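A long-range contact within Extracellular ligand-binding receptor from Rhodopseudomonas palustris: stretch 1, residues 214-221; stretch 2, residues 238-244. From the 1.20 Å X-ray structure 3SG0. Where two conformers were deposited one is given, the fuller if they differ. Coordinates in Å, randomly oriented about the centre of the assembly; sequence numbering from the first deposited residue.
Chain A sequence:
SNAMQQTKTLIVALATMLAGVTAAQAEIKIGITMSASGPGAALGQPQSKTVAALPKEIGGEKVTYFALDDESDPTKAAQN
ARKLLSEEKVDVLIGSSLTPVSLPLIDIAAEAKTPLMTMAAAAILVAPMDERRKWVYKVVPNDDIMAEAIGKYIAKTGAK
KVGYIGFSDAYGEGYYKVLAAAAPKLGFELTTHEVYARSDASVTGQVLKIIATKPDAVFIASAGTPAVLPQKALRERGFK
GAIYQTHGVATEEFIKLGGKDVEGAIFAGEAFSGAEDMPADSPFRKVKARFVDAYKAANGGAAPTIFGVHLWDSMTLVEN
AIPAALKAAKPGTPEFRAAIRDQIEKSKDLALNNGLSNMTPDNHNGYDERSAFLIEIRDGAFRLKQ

Stretch 1 (214-221) KPDAVFIA
Stretch 2 238-244: GFKGAIY

Two parallel strands meet here: 217-221 and a shorter strand containing Ile243 and Tyr244, their axes 4.8 Å apart at closest and 18° from parallel. The register follows from the CA spacings: Val218 to Ile243 is 4.9 Å, and Phe219 to Tyr244 4.8 Å. Extended backbones, with phi/psi of -131/135 at Val218 and -113/142 at Tyr244, support a ladder of three hydrogen bonds: Val218 N to Ala242 O (3.0 Å, 157°), Tyr244 N to Val218 O (2.9 Å, 170°) and Ile220 N to Tyr244 O (2.8 Å, 160°). The Val218 carbonyl also receives a CA-H contact, its O lying 3.3 Å from Ile243 CA.

Ahead of the ladder the chains stand further apart, and a water spans the gap, donating to Asp216 O (3.0 Å) and accepting from Ala242 N (2.9 Å). Gly241 (phi/psi -74/-180) fits beside this gap because it lacks a side chain: an ideal CB would sit 2.4 Å from Asp216 O, a clash.

Phe239 (chi1 -174°, t; chi2 69°) points its CA-to-CB bond toward the first stretch and fills a hollow there. Val218, with chi1 178° (t), places CG2 over one face of the Phe239 ring, 4.0 Å from its centroid and 26° off the normal, a CH-pi contact. The ring edge meets the backbone, Phe239 CE1 being 3.5 Å from Pro215 O and Phe239 CZ 3.8 Å from Ala217 CA.

On the sheet face bearing Ala217, Phe219 and Tyr244, the small Ala217 leaves room for the tyrosine ring (chi1 -62°, m; chi2 -78°), whose edge brings Tyr244 CE2 to 3.8 Å from Ala217 CB. Phe219 (chi1 -167°, t; chi2 89°) sets CD1 3.7 Å from Tyr244 CB. Elsewhere, Ile220 and Ile243, both m at chi1 and t at chi2, pack Ile220 CD1 against Ile243 CG2 at 3.6 Å.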

# COMPACT_ATOMS: atom_id res chain seq x y z
N LYS A 214 6.91 -30.26 -4.43
CA LYS A 214 6.43 -30.80 -3.16
C LYS A 214 6.87 -29.95 -1.97
O LYS A 214 7.55 -30.43 -1.06
CB LYS A 214 6.88 -32.25 -2.98
CG LYS A 214 6.25 -33.21 -3.99
CD LYS A 214 6.62 -34.65 -3.71
CE LYS A 214 5.89 -35.59 -4.66
NZ LYS A 214 6.24 -37.02 -4.41
N PRO A 215 6.48 -28.67 -1.97
CA PRO A 215 6.86 -27.78 -0.88
C PRO A 215 5.97 -27.97 0.35
O PRO A 215 4.89 -28.54 0.25
CB PRO A 215 6.61 -26.39 -1.48
CG PRO A 215 5.45 -26.61 -2.39
CD PRO A 215 5.66 -27.98 -2.99
N ASP A 216 6.44 -27.47 1.49
CA ASP A 216 5.66 -27.47 2.72
C ASP A 216 4.62 -26.35 2.72
O ASP A 216 3.54 -26.48 3.30
CB ASP A 216 6.59 -27.32 3.93
CG ASP A 216 7.65 -28.41 3.98
OD1 ASP A 216 7.29 -29.60 3.89
OD2 ASP A 216 8.84 -28.07 4.08
N ALA A 217 4.96 -25.24 2.07
CA ALA A 217 4.11 -24.06 2.04
C ALA A 217 4.37 -23.35 0.73
O ALA A 217 5.35 -23.63 0.05
CB ALA A 217 4.42 -23.16 3.21
N VAL A 218 3.48 -22.43 0.38
CA VAL A 218 3.68 -21.59 -0.79
C VAL A 218 3.45 -20.13 -0.43
O VAL A 218 2.49 -19.80 0.27
CB VAL A 218 2.74 -22.00 -1.95
CG1 VAL A 218 2.94 -21.07 -3.14
CG2 VAL A 218 3.00 -23.44 -2.36
N PHE A 219 4.36 -19.28 -0.90
CA PHE A 219 4.24 -17.84 -0.77
C PHE A 219 3.74 -17.24 -2.07
O PHE A 219 4.25 -17.54 -3.15
CB PHE A 219 5.59 -17.22 -0.43
CG PHE A 219 5.47 -15.80 0.02
CD1 PHE A 219 5.28 -15.52 1.36
CD2 PHE A 219 5.46 -14.74 -0.89
CE1 PHE A 219 5.12 -14.22 1.80
CE2 PHE A 219 5.30 -13.44 -0.45
CZ PHE A 219 5.13 -13.18 0.90
N ILE A 220 2.74 -16.36 -1.96
CA ILE A 220 2.19 -15.65 -3.11
C ILE A 220 2.40 -14.15 -2.89
O ILE A 220 1.97 -13.61 -1.86
CB ILE A 220 0.68 -15.93 -3.26
CG1 ILE A 220 0.44 -17.44 -3.45
CG2 ILE A 220 0.09 -15.11 -4.41
CD1 ILE A 220 -1.02 -17.84 -3.38
N ALA A 221 3.05 -13.48 -3.85
CA ALA A 221 3.26 -12.04 -3.78
C ALA A 221 2.38 -11.35 -4.83
O ALA A 221 2.75 -11.25 -6.00
CB ALA A 221 4.72 -11.68 -3.98
N GLY A 238 -4.81 -29.61 -5.48
CA GLY A 238 -4.52 -30.55 -4.42
C GLY A 238 -3.53 -30.11 -3.36
O GLY A 238 -3.24 -30.88 -2.44
N PHE A 239 -3.02 -28.89 -3.46
CA PHE A 239 -2.08 -28.44 -2.44
C PHE A 239 -2.80 -28.18 -1.13
O PHE A 239 -3.76 -27.40 -1.08
CB PHE A 239 -1.32 -27.20 -2.89
CG PHE A 239 -0.25 -26.81 -1.93
CD1 PHE A 239 0.88 -27.60 -1.78
CD2 PHE A 239 -0.37 -25.67 -1.14
CE1 PHE A 239 1.87 -27.27 -0.89
CE2 PHE A 239 0.62 -25.34 -0.24
CZ PHE A 239 1.74 -26.14 -0.11
N LYS A 240 -2.35 -28.84 -0.07
CA LYS A 240 -3.02 -28.75 1.22
C LYS A 240 -2.22 -27.98 2.27
O LYS A 240 -2.72 -27.72 3.36
CB LYS A 240 -3.36 -30.15 1.74
CG LYS A 240 -4.27 -30.95 0.80
CD LYS A 240 -5.58 -31.31 1.48
CE LYS A 240 -6.46 -32.15 0.57
NZ LYS A 240 -6.88 -31.40 -0.66
N GLY A 241 -0.98 -27.62 1.94
CA GLY A 241 -0.12 -26.94 2.89
C GLY A 241 -0.47 -25.49 3.13
O GLY A 241 -1.42 -24.95 2.56
N ALA A 242 0.30 -24.84 3.99
CA ALA A 242 0.07 -23.44 4.31
C ALA A 242 0.32 -22.54 3.10
O ALA A 242 1.27 -22.75 2.35
CB ALA A 242 0.95 -23.01 5.46
N ILE A 243 -0.53 -21.53 2.94
CA ILE A 243 -0.32 -20.52 1.91
C ILE A 243 -0.21 -19.16 2.58
O ILE A 243 -1.02 -18.80 3.45
CB ILE A 243 -1.45 -20.55 0.86
CG1 ILE A 243 -1.43 -21.88 0.10
CG2 ILE A 243 -1.30 -19.38 -0.10
CD1 ILE A 243 -2.59 -22.05 -0.86
N TYR A 244 0.82 -18.42 2.18
CA TYR A 244 1.08 -17.09 2.71
C TYR A 244 0.89 -16.07 1.60
O TYR A 244 1.21 -16.34 0.44
CB TYR A 244 2.51 -17.04 3.25
CG TYR A 244 2.66 -18.02 4.38
CD1 TYR A 244 2.18 -17.71 5.64
CD2 TYR A 244 3.22 -19.27 4.18
CE1 TYR A 244 2.27 -18.61 6.68
CE2 TYR A 244 3.32 -20.18 5.22
CZ TYR A 244 2.84 -19.84 6.46
OH TYR A 244 2.94 -20.74 7.49
O HOH W 1 1.83 -26.52 5.76